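Local coordinates for protein glycerol dehydrogenase (Schizosaccharomyces pombe, PDB 1TA9) that catalyses the zinc-dependent, NAD-linked oxidation of glycerol to dihydroxyacetone, a step in the assimilation of glycerol, at residues 77-82 against 212-217; 94-99 against 150-155; 241-246 against 398-403; 310-315 against 342-347. One frame throughout, in Å; residues are numbered along the deposited sequence.

Contact 1 (77-82 against 212-217)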
loop_
_atom_site.group_PDB
_atom_site.type_symbol
_atom_site.label_atom_id
_atom_site.label_comp_id
_atom_site.label_asym_id
_atom_site.label_seq_id
_atom_site.Cartn_x
_atom_site.Cartn_y
_atom_site.Cartn_z
ATOM N N HIS B 77 0.398 26.919 36.184
ATOM C CA HIS B 77 0.681 28.000 37.129
ATOM C C HIS B 77 0.704 29.345 36.408
ATOM O O HIS B 77 1.171 30.344 36.952
ATOM C CB HIS B 77 2.026 27.768 37.828
ATOM C CG HIS B 77 2.123 26.446 38.524
ATOM N ND1 HIS B 77 1.254 26.068 39.523
ATOM C CD2 HIS B 77 2.977 25.409 38.354
ATOM C CE1 HIS B 77 1.568 24.853 39.941
ATOM N NE2 HIS B 77 2.610 24.431 39.247
ATOM N N ALA B 78 0.182 29.363 35.185
ATOM C CA ALA B 78 0.157 30.577 34.376
ATOM C C ALA B 78 -0.466 31.778 35.078
ATOM O O ALA B 78 -0.032 32.908 34.864
ATOM C CB ALA B 78 -0.570 30.311 33.061
ATOM N N PHE B 79 -1.480 31.549 35.909
ATOM C CA PHE B 79 -2.117 32.662 36.605
ATOM C C PHE B 79 -1.131 33.439 37.475
ATOM O O PHE B 79 -1.395 34.586 37.829
ATOM C CB PHE B 79 -3.292 32.184 37.470
ATOM C CG PHE B 79 -4.499 31.739 36.681
ATOM C CD1 PHE B 79 -4.683 32.142 35.360
ATOM C CD2 PHE B 79 -5.474 30.943 37.276
ATOM C CE1 PHE B 79 -5.823 31.758 34.644
ATOM C CE2 PHE B 79 -6.614 30.557 36.571
ATOM C CZ PHE B 79 -6.789 30.968 35.249
ATOM N N THR B 80 -0.000 32.825 37.819
ATOM C CA THR B 80 1.002 33.509 38.637
ATOM C C THR B 80 1.839 34.438 37.767
ATOM O O THR B 80 2.699 35.164 38.265
ATOM C CB THR B 80 1.955 32.521 39.350
ATOM O OG1 THR B 80 2.717 31.796 38.377
ATOM C CG2 THR B 80 1.167 31.549 40.217
ATOM N N ARG B 81 1.580 34.401 36.464
ATOM C CA ARG B 81 2.278 35.240 35.492
ATOM C C ARG B 81 1.252 36.116 34.767
ATOM O O ARG B 81 1.478 36.539 33.637
ATOM C CB ARG B 81 3.009 34.373 34.458
ATOM C CG ARG B 81 4.136 33.515 35.010
ATOM C CD ARG B 81 4.825 32.728 33.897
ATOM N NE ARG B 81 4.042 31.577 33.451
ATOM C CZ ARG B 81 3.928 30.444 34.137
ATOM N NH1 ARG B 81 4.545 30.307 35.304
ATOM N NH2 ARG B 81 3.206 29.442 33.654
ATOM N N SER B 82 0.130 36.387 35.424
ATOM C CA SER B 82 -0.939 37.186 34.828
ATOM C C SER B 82 -0.540 38.549 34.264
ATOM O O SER B 82 -0.850 38.858 33.115
ATOM C CB SER B 82 -2.071 37.380 35.838
ATOM O OG SER B 82 -2.657 36.141 36.192
ATOM N N PHE B 212 -6.893 32.942 28.551
ATOM C CA PHE B 212 -5.795 32.657 29.472
ATOM C C PHE B 212 -6.141 31.427 30.302
ATOM O O PHE B 212 -7.102 31.441 31.071
ATOM C CB PHE B 212 -5.620 33.907 30.350
ATOM C CG PHE B 212 -4.387 33.911 31.210
ATOM C CD1 PHE B 212 -3.201 33.338 30.776
ATOM C CD2 PHE B 212 -4.407 34.557 32.443
ATOM C CE1 PHE B 212 -2.046 33.408 31.563
ATOM C CE2 PHE B 212 -3.264 34.633 33.231
ATOM C CZ PHE B 212 -2.081 34.056 32.791
ATOM N N ILE B 213 -5.353 30.367 30.144
ATOM C CA ILE B 213 -5.617 29.112 30.845
ATOM C C ILE B 213 -4.476 28.622 31.719
ATOM O O ILE B 213 -3.347 28.477 31.251
ATOM C CB ILE B 213 -5.929 27.977 29.839
ATOM C CG1 ILE B 213 -7.063 28.398 28.909
ATOM C CG2 ILE B 213 -6.294 26.690 30.587
ATOM C CD1 ILE B 213 -7.334 27.403 27.799
ATOM N N ASP B 214 -4.777 28.355 32.988
ATOM C CA ASP B 214 -3.780 27.832 33.913
ATOM C C ASP B 214 -4.075 26.335 34.001
ATOM O O ASP B 214 -5.088 25.922 34.563
ATOM C CB ASP B 214 -3.918 28.502 35.285
ATOM C CG ASP B 214 -2.846 28.051 36.272
ATOM O OD1 ASP B 214 -2.423 28.879 37.112
ATOM O OD2 ASP B 214 -2.435 26.872 36.223
ATOM N N THR B 215 -3.194 25.524 33.427
ATOM C CA THR B 215 -3.407 24.084 33.405
ATOM C C THR B 215 -3.292 23.372 34.753
ATOM O O THR B 215 -3.662 22.202 34.868
ATOM C CB THR B 215 -2.485 23.419 32.372
ATOM O OG1 THR B 215 -1.138 23.850 32.580
ATOM C CG2 THR B 215 -2.920 23.809 30.960
ATOM N N ASP B 216 -2.792 24.061 35.775
ATOM C CA ASP B 216 -2.715 23.434 37.091
ATOM C C ASP B 216 -4.136 23.419 37.639
ATOM O O ASP B 216 -4.537 22.505 38.364
ATOM C CB ASP B 216 -1.795 24.212 38.030
ATOM C CG ASP B 216 -1.551 23.477 39.336
ATOM O OD1 ASP B 216 -2.142 23.867 40.367
ATOM O OD2 ASP B 216 -0.778 22.495 39.328
ATOM N N VAL B 217 -4.903 24.443 37.283
ATOM C CA VAL B 217 -6.294 24.527 37.709
ATOM C C VAL B 217 -7.095 23.481 36.933
ATOM O O VAL B 217 -7.950 22.788 37.489
ATOM C CB VAL B 217 -6.881 25.919 37.418
ATOM C CG1 VAL B 217 -8.380 25.931 37.715
ATOM C CG2 VAL B 217 -6.162 26.970 38.253
#
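The loop 77-82, with a 3-10 turn at 78-80, sits over the end of strand 210-214, the CA atoms of Ala78 and Asp214 4.8 Å apart. Asp214 joins the two. Its CG is anti to the backbone N (chi1 -177°), which sends the carboxylate up to the start of the turn. Asp214 OD2 accepts from His77 N at 2.8 Å, and Asp214 OD1 accepts from Phe79 N at 3.1 Å. Both donors stand above the carboxylate plane. Asp214 OD2 also uses its anti lone pair to take Asp216 N at 2.9 Å, so two N-H groups grip this one oxygen. The same carboxylate thus caps helix 215-220 and holds the turn.

The CB of Asp214 lies over the centre of the Phe79 ring, a CH-pi contact of 3.4 Å to the centroid. Phe79 turns its edge to the face of Phe212 in an offset edge-to-face pair, with the planes at 64°. Ala78 CB touches CE1 of Phe212 at 3.7 Å, and Ser82 OG comes in plane to the edge of that ring. The imidazole of His77 crosses Asp216 obliquely, but Asp216 pairs its charge with Arg76 and Arg220. Arg81 reaches Asp63 of the second subunit. Asp214 is a helix N-cap at the carboxyl end of a parallel strand, in the nucleotide-binding alpha/beta domain of the iron-containing alcohol dehydrogenases.

Contact 2 (94-99 against 150-155)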
loop_
_atom_site.group_PDB
_atom_site.type_symbol
_atom_site.label_atom_id
_atom_site.label_comp_id
_atom_site.label_asym_id
_atom_site.label_seq_id
_atom_site.Cartn_x
_atom_site.Cartn_y
_atom_site.Cartn_z
ATOM N N ALA B 94 -8.155 46.947 36.388
ATOM C CA ALA B 94 -8.835 45.799 35.800
ATOM C C ALA B 94 -9.920 45.231 36.708
ATOM O O ALA B 94 -9.838 45.322 37.933
ATOM C CB ALA B 94 -7.816 44.709 35.471
ATOM N N VAL B 95 -10.943 44.647 36.094
ATOM C CA VAL B 95 -12.030 44.032 36.837
ATOM C C VAL B 95 -11.859 42.523 36.748
ATOM O O VAL B 95 -11.610 41.985 35.670
ATOM C CB VAL B 95 -13.417 44.404 36.244
ATOM C CG1 VAL B 95 -14.496 43.479 36.799
ATOM C CG2 VAL B 95 -13.760 45.845 36.576
ATOM N N VAL B 96 -11.967 41.842 37.882
ATOM C CA VAL B 96 -11.863 40.392 37.890
ATOM C C VAL B 96 -13.209 39.858 38.358
ATOM O O VAL B 96 -13.649 40.142 39.476
ATOM C CB VAL B 96 -10.741 39.897 38.828
ATOM C CG1 VAL B 96 -10.732 38.373 38.864
ATOM C CG2 VAL B 96 -9.398 40.404 38.332
ATOM N N LEU B 97 -13.867 39.103 37.486
ATOM C CA LEU B 97 -15.180 38.539 37.776
ATOM C C LEU B 97 -15.144 37.021 37.892
ATOM O O LEU B 97 -14.658 36.337 36.994
ATOM C CB LEU B 97 -16.159 38.932 36.670
ATOM C CG LEU B 97 -17.579 38.374 36.764
ATOM C CD1 LEU B 97 -18.289 38.984 37.972
ATOM C CD2 LEU B 97 -18.334 38.687 35.485
ATOM N N ALA B 98 -15.674 36.500 38.997
ATOM C CA ALA B 98 -15.713 35.056 39.226
ATOM C C ALA B 98 -16.690 34.725 40.348
ATOM O O ALA B 98 -16.872 35.524 41.267
ATOM C CB ALA B 98 -14.320 34.546 39.585
ATOM N N ASP B 99 -17.330 33.560 40.275
ATOM C CA ASP B 99 -18.258 33.168 41.331
ATOM C C ASP B 99 -17.409 32.864 42.563
ATOM O O ASP B 99 -16.187 32.784 42.464
ATOM C CB ASP B 99 -19.100 31.951 40.906
ATOM C CG ASP B 99 -18.278 30.688 40.717
ATOM O OD1 ASP B 99 -18.762 29.776 40.010
ATOM O OD2 ASP B 99 -17.165 30.588 41.274
ATOM N N ILE B 150 -11.961 40.958 33.203
ATOM C CA ILE B 150 -11.410 39.611 33.276
ATOM C C ILE B 150 -12.412 38.625 33.871
ATOM O O ILE B 150 -12.777 38.731 35.045
ATOM C CB ILE B 150 -10.136 39.579 34.145
ATOM C CG1 ILE B 150 -9.152 40.650 33.673
ATOM C CG2 ILE B 150 -9.494 38.200 34.070
ATOM C CD1 ILE B 150 -7.891 40.737 34.518
ATOM N N GLY B 151 -12.850 37.670 33.056
ATOM C CA GLY B 151 -13.789 36.663 33.517
ATOM C C GLY B 151 -13.059 35.370 33.831
ATOM O O GLY B 151 -12.364 34.823 32.975
ATOM N N VAL B 152 -13.213 34.875 35.056
ATOM C CA VAL B 152 -12.542 33.647 35.468
ATOM C C VAL B 152 -13.546 32.585 35.914
ATOM O O VAL B 152 -14.279 32.789 36.879
ATOM C CB VAL B 152 -11.567 33.918 36.641
ATOM C CG1 VAL B 152 -10.706 32.686 36.902
ATOM C CG2 VAL B 152 -10.699 35.127 36.336
ATOM N N GLY B 153 -13.580 31.452 35.213
ATOM C CA GLY B 153 -14.501 30.393 35.586
ATOM C C GLY B 153 -15.158 29.652 34.435
ATOM O O GLY B 153 -14.533 29.400 33.405
ATOM N N GLY B 154 -16.428 29.303 34.615
ATOM C CA GLY B 154 -17.155 28.577 33.588
ATOM C C GLY B 154 -17.898 29.442 32.584
ATOM O O GLY B 154 -17.792 30.669 32.598
ATOM N N GLY B 155 -18.665 28.783 31.716
ATOM C CA GLY B 155 -19.428 29.463 30.682
ATOM C C GLY B 155 -20.228 30.684 31.096
ATOM O O GLY B 155 -20.155 31.721 30.438
HETATM O O HOH W 1 -17.733 29.442 37.326
HETATM O O HOH W 2 -16.640 31.886 38.037
#
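Val96 and Ile150 lie side by side on one face of the sheet and point the same way. CD1 of Ile150 reaches CG2 of Val96 and the CB of Ala94, two residues earlier on the same strand as Val96, each at 4.1 Å. The CG1 of Ile150 is anti to the carbonyl carbon (chi1 -52°), which carries the branch back toward Ala94. Val152 meets Val96 obliquely, CG2 to CG1, and its CB packs on the CB of Ala98. Leu97 points to the other face, where its bridge partner Gly151 has no side chain.

The backbones run parallel, 23° apart. Leu97 N donates to Ile150 O at 2.7 Å and Val152 N to Leu97 O at 2.8 Å, both almost straight. Ile150 N to Val95 O is more bent, at 150°. Past the last of these bonds water takes over. One molecule links Val152 O to Asp99 N, and another links Asp99 OD1 to Gly154 N. Asp99 and Gly155 probably bind NAD(+).

Strand 93-98 is flanked by strand 120-125 and strand 148-153, and strand 172-176 follows on the far side of the latter. Helix 100-115 covers the face of Val96, Ala98 and Val152 through Val102, Trp103 and Ile110.

Contact 3 (241-246 against 398-403)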
loop_
_atom_site.group_PDB
_atom_site.type_symbol
_atom_site.label_atom_id
_atom_site.label_comp_id
_atom_site.label_asym_id
_atom_site.label_seq_id
_atom_site.Cartn_x
_atom_site.Cartn_y
_atom_site.Cartn_z
ATOM N N GLU B 241 -16.753 20.358 8.729
ATOM C CA GLU B 241 -16.621 19.735 7.411
ATOM C C GLU B 241 -17.972 19.797 6.689
ATOM O O GLU B 241 -18.030 20.010 5.483
ATOM C CB GLU B 241 -16.163 18.279 7.537
ATOM C CG GLU B 241 -14.667 18.121 7.769
ATOM C CD GLU B 241 -13.849 18.548 6.559
ATOM O OE1 GLU B 241 -13.004 19.449 6.695
ATOM O OE2 GLU B 241 -14.049 17.976 5.467
ATOM N N SER B 242 -19.054 19.616 7.441
ATOM C CA SER B 242 -20.406 19.653 6.881
ATOM C C SER B 242 -20.771 21.044 6.359
ATOM O O SER B 242 -21.413 21.176 5.318
ATOM C CB SER B 242 -21.427 19.220 7.942
ATOM O OG SER B 242 -22.748 19.309 7.434
ATOM N N VAL B 243 -20.375 22.079 7.093
ATOM C CA VAL B 243 -20.653 23.456 6.690
ATOM C C VAL B 243 -19.834 23.808 5.449
ATOM O O VAL B 243 -20.348 24.389 4.490
ATOM C CB VAL B 243 -20.293 24.455 7.822
ATOM C CG1 VAL B 243 -20.422 25.901 7.321
ATOM C CG2 VAL B 243 -21.199 24.232 9.010
ATOM N N ILE B 244 -18.554 23.449 5.475
ATOM C CA ILE B 244 -17.666 23.735 4.352
ATOM C C ILE B 244 -18.077 22.994 3.081
ATOM O O ILE B 244 -18.137 23.584 2.003
ATOM C CB ILE B 244 -16.203 23.375 4.700
ATOM C CG1 ILE B 244 -15.698 24.299 5.810
ATOM C CG2 ILE B 244 -15.313 23.503 3.462
ATOM C CD1 ILE B 244 -14.288 23.995 6.275
ATOM N N ARG B 245 -18.368 21.703 3.206
ATOM C CA ARG B 245 -18.760 20.913 2.046
ATOM C C ARG B 245 -20.123 21.312 1.493
ATOM O O ARG B 245 -20.438 21.031 0.333
ATOM C CB ARG B 245 -18.723 19.425 2.393
ATOM C CG ARG B 245 -17.310 18.950 2.697
ATOM C CD ARG B 245 -17.214 17.446 2.840
ATOM N NE ARG B 245 -15.824 17.014 2.749
ATOM C CZ ARG B 245 -15.437 15.743 2.680
ATOM N NH1 ARG B 245 -16.340 14.769 2.699
ATOM N NH2 ARG B 245 -14.146 15.451 2.575
ATOM N N SER B 246 -20.928 21.973 2.321
ATOM C CA SER B 246 -22.244 22.438 1.894
ATOM C C SER B 246 -22.117 23.845 1.310
ATOM O O SER B 246 -23.092 24.413 0.816
ATOM C CB SER B 246 -23.215 22.471 3.081
ATOM O OG SER B 246 -23.469 21.172 3.586
ATOM N N ILE B 398 -28.447 23.586 11.970
ATOM C CA ILE B 398 -28.646 22.423 11.111
ATOM C C ILE B 398 -28.950 22.845 9.667
ATOM O O ILE B 398 -28.702 22.093 8.726
ATOM C CB ILE B 398 -29.781 21.512 11.655
ATOM C CG1 ILE B 398 -29.805 20.193 10.883
ATOM C CG2 ILE B 398 -31.135 22.213 11.539
ATOM C CD1 ILE B 398 -30.662 19.130 11.532
ATOM N N HIS B 399 -29.456 24.061 9.494
ATOM C CA HIS B 399 -29.787 24.550 8.161
ATOM C C HIS B 399 -28.564 24.870 7.302
ATOM O O HIS B 399 -28.703 25.199 6.124
ATOM C CB HIS B 399 -30.703 25.766 8.280
ATOM C CG HIS B 399 -31.979 25.470 9.004
ATOM N ND1 HIS B 399 -32.913 24.579 8.524
ATOM C CD2 HIS B 399 -32.444 25.895 10.202
ATOM C CE1 HIS B 399 -33.899 24.465 9.396
ATOM N NE2 HIS B 399 -33.638 25.253 10.424
ATOM N N ASN B 400 -27.369 24.777 7.884
ATOM C CA ASN B 400 -26.143 25.027 7.122
ATOM C C ASN B 400 -25.844 23.814 6.246
ATOM O O ASN B 400 -25.091 23.907 5.278
ATOM C CB ASN B 400 -24.943 25.282 8.051
ATOM C CG ASN B 400 -25.006 26.637 8.732
ATOM O OD1 ASN B 400 -25.422 27.625 8.130
ATOM N ND2 ASN B 400 -24.575 26.691 9.990
ATOM N N MET B 401 -26.436 22.673 6.592
ATOM C CA MET B 401 -26.231 21.445 5.826
ATOM C C MET B 401 -27.029 21.483 4.526
ATOM O O MET B 401 -28.169 21.957 4.496
ATOM C CB MET B 401 -26.648 20.222 6.652
ATOM C CG MET B 401 -25.782 19.983 7.877
ATOM S SD MET B 401 -26.325 18.604 8.903
ATOM C CE MET B 401 -25.790 17.189 7.925
ATOM N N SER B 402 -26.429 20.991 3.446
ATOM C CA SER B 402 -27.117 20.985 2.161
ATOM C C SER B 402 -28.284 19.992 2.198
ATOM O O SER B 402 -29.302 20.205 1.540
ATOM C CB SER B 402 -26.140 20.638 1.028
ATOM O OG SER B 402 -25.555 19.364 1.217
ATOM N N LYS B 403 -28.138 18.916 2.973
ATOM C CA LYS B 403 -29.202 17.923 3.105
ATOM C C LYS B 403 -30.234 18.498 4.079
ATOM O O LYS B 403 -29.874 19.021 5.130
ATOM C CB LYS B 403 -28.651 16.596 3.647
ATOM C CG LYS B 403 -29.667 15.444 3.601
ATOM C CD LYS B 403 -29.100 14.124 4.138
ATOM C CE LYS B 403 -27.969 13.587 3.263
ATOM N NZ LYS B 403 -27.436 12.285 3.772
#
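Ser246 has its OG anti to the carbonyl carbon (chi1 -65°), which turns the hydroxyl back to the last turn of the helix before it and toward residues 398-403. Ser242 has its OG anti to the backbone N (chi1 177°) and points at Met401. The OG of Ser246 donates to Ser242 O at 2.7 Å, nearly along the C=O axis. Ser246 OG accepts from Ser402 N at 3.0 Å, with an N-H...O angle of 143°. One hydroxyl therefore ties helix to loop. An alanine here in place of Ser246 would lose both bonds and would probably loosen the loop from the helix end.

The CB of Ser246 rests against Asn400 O at 3.2 Å. Ser242 OG touches CG of Met401 at 3.1 Å, a tight approach to a methylene. Val243 and Asn400 lie side by side, CG2 against CB at 4.0 Å. The amide of Asn400 is turned elsewhere, ND2 donating to Leu311 O. Ser402 OG is hydrogen-bonded to Asn247 of the third subunit.

The contact joins the C-terminal end of helix 223-245 to the loop between helix 381-391 and helix 407-428. Met401 and Ile398 also pack on Ala313 of helix 313-322.

Contact 4 (310-315 against 342-347). With ZN (zinc ion), chain I.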
loop_
_atom_site.group_PDB
_atom_site.type_symbol
_atom_site.label_atom_id
_atom_site.label_comp_id
_atom_site.label_asym_id
_atom_site.label_seq_id
_atom_site.Cartn_x
_atom_site.Cartn_y
_atom_site.Cartn_z
ATOM N N GLY B 310 -18.057 26.149 11.171
ATOM C CA GLY B 310 -19.446 26.363 11.516
ATOM C C GLY B 310 -20.075 25.212 12.271
ATOM O O GLY B 310 -19.510 24.119 12.345
ATOM N N LEU B 311 -21.247 25.475 12.841
ATOM C CA LEU B 311 -21.998 24.465 13.567
ATOM C C LEU B 311 -23.005 23.886 12.579
ATOM O O LEU B 311 -23.370 24.539 11.597
ATOM C CB LEU B 311 -22.738 25.085 14.759
ATOM C CG LEU B 311 -21.880 25.740 15.845
ATOM C CD1 LEU B 311 -22.774 26.245 16.976
ATOM C CD2 LEU B 311 -20.866 24.724 16.373
ATOM N N ALA B 312 -23.447 22.662 12.831
ATOM C CA ALA B 312 -24.408 22.026 11.944
ATOM C C ALA B 312 -25.500 21.308 12.733
ATOM O O ALA B 312 -26.126 21.899 13.616
ATOM C CB ALA B 312 -23.688 21.052 11.007
ATOM N N ALA B 313 -25.727 20.034 12.424
ATOM C CA ALA B 313 -26.767 19.274 13.107
ATOM C C ALA B 313 -26.456 18.937 14.562
ATOM O O ALA B 313 -27.329 19.049 15.423
ATOM C CB ALA B 313 -27.068 17.995 12.338
ATOM N N ALA B 314 -25.223 18.524 14.838
ATOM C CA ALA B 314 -24.834 18.138 16.194
ATOM C C ALA B 314 -25.296 19.115 17.272
ATOM O O ALA B 314 -26.006 18.731 18.202
ATOM C CB ALA B 314 -23.321 17.954 16.274
ATOM N N HIS B 315 -24.902 20.377 17.156
ATOM C CA HIS B 315 -25.302 21.356 18.162
ATOM C C HIS B 315 -26.785 21.691 18.135
ATOM O O HIS B 315 -27.380 21.972 19.174
ATOM C CB HIS B 315 -24.453 22.619 18.042
ATOM C CG HIS B 315 -23.154 22.519 18.777
ATOM N ND1 HIS B 315 -22.152 21.654 18.394
ATOM C CD2 HIS B 315 -22.735 23.099 19.925
ATOM C CE1 HIS B 315 -21.171 21.703 19.277
ATOM N NE2 HIS B 315 -21.501 22.571 20.216
ATOM N N LEU B 342 -23.203 11.859 17.004
ATOM C CA LEU B 342 -23.523 10.541 16.469
ATOM C C LEU B 342 -24.819 10.640 15.675
ATOM O O LEU B 342 -24.990 9.965 14.658
ATOM C CB LEU B 342 -23.678 9.512 17.591
ATOM C CG LEU B 342 -22.397 9.095 18.327
ATOM C CD1 LEU B 342 -22.729 8.002 19.341
ATOM C CD2 LEU B 342 -21.361 8.589 17.330
ATOM N N VAL B 343 -25.737 11.481 16.139
ATOM C CA VAL B 343 -26.995 11.655 15.429
ATOM C C VAL B 343 -26.695 12.285 14.068
ATOM O O VAL B 343 -27.286 11.895 13.058
ATOM C CB VAL B 343 -27.979 12.564 16.207
ATOM C CG1 VAL B 343 -29.269 12.735 15.406
ATOM C CG2 VAL B 343 -28.298 11.944 17.576
ATOM N N GLN B 344 -25.774 13.248 14.029
ATOM C CA GLN B 344 -25.439 13.869 12.745
ATOM C C GLN B 344 -24.839 12.821 11.815
ATOM O O GLN B 344 -25.043 12.869 10.605
ATOM C CB GLN B 344 -24.446 15.035 12.897
ATOM C CG GLN B 344 -24.099 15.650 11.527
ATOM C CD GLN B 344 -23.431 17.009 11.602
ATOM O OE1 GLN B 344 -23.690 17.794 12.515
ATOM N NE2 GLN B 344 -22.584 17.306 10.615
ATOM N N VAL B 345 -24.101 11.873 12.386
ATOM C CA VAL B 345 -23.482 10.810 11.599
ATOM C C VAL B 345 -24.560 9.957 10.940
ATOM O O VAL B 345 -24.387 9.473 9.819
ATOM C CB VAL B 345 -22.571 9.928 12.490
ATOM C CG1 VAL B 345 -22.248 8.625 11.792
ATOM C CG2 VAL B 345 -21.285 10.686 12.801
ATOM N N VAL B 346 -25.672 9.773 11.642
ATOM C CA VAL B 346 -26.778 9.005 11.098
ATOM C C VAL B 346 -27.435 9.823 9.985
ATOM O O VAL B 346 -27.762 9.292 8.922
ATOM C CB VAL B 346 -27.817 8.674 12.199
ATOM C CG1 VAL B 346 -29.030 7.978 11.595
ATOM C CG2 VAL B 346 -27.172 7.779 13.254
ATOM N N LEU B 347 -27.610 11.122 10.225
ATOM C CA LEU B 347 -28.218 12.001 9.226
ATOM C C LEU B 347 -27.323 12.136 7.993
ATOM O O LEU B 347 -27.817 12.319 6.877
ATOM C CB LEU B 347 -28.498 13.383 9.830
ATOM C CG LEU B 347 -29.550 13.412 10.949
ATOM C CD1 LEU B 347 -29.686 14.824 11.499
ATOM C CD2 LEU B 347 -30.890 12.929 10.403
HETATM ZN ZN ZN I . -20.274 23.191 21.929
#
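The zinc ion is bound by NE2 of His315 at 2.2 Å. Asp232 and His333 are its other protein ligands. The other ring nitrogen, ND1, is hydrogen-bonded to Glu239, which should fix the rotation of the imidazole and may make it a stronger donor to the metal. CD2 of Leu311 lies 3.9 Å above one face of the His315 ring.

His315 itself does not touch residues 342-347. It stands on the first turn of helix 313-322, which is held by Gln344. The side chain of Gln344 is extended, with CG anti to the backbone N (chi1 179°), so its amide reaches the helix start. OE1 of Gln344 accepts from Ala314 N at 2.9 Å, in the plane of the carbonyl and with an N-H...O angle of 157°. OE1 of Gln344 also lies 3.0 Å from Ala313 N, and the CB of Ala313 packs along the aliphatic part of the chain. NE2 of Gln344 is hydrogen-bonded to Glu348, which helps set which way the amide is turned. A leucine in place of Gln344 would lose the acceptor for Ala314 N and the bond to Glu348, and would probably disturb the turn that carries His315. One turn on from Gln344, CD1 of Leu347 touches the CB of Ala313 at 4.2 Å.

Ala312 is the N-cap residue of helix 313-322, and its backbone N is hydrogen-bonded to Glu239. From behind the zinc-binding shell, Gln344 thus supplies an acceptor for a first-turn N-H and holds the helix start that presents His315 to what is probably the catalytic zinc, in the all-helical part of an iron-containing alcohol dehydrogenase.

Overall arrangement
The four contacts fall into two pairs on opposite sides of the chain's centre. Contacts 1 and 2 belong to the same parallel sheet, their centres about 14 Å apart without touching. In sequence contact 2 lies within contact 1. Contact 2 holds Asp99 and Gly155 of the probable NAD(+) site; Val217 of contact 1 and Val152 each approach its Thr177. Contacts 3 and 4 lie among the helices, centres about 10 Å apart, joined by probable hydrogen bonds, Asn400 ND2 to Leu311 O at 2.9 Å and Lys403 NZ to Leu347 O at 3.1 Å. Contact 4 holds zinc ligand His315, about 9 Å from Asn400 between side chains. Contacts 2 and 4 are about 13 Å apart at their nearest atoms.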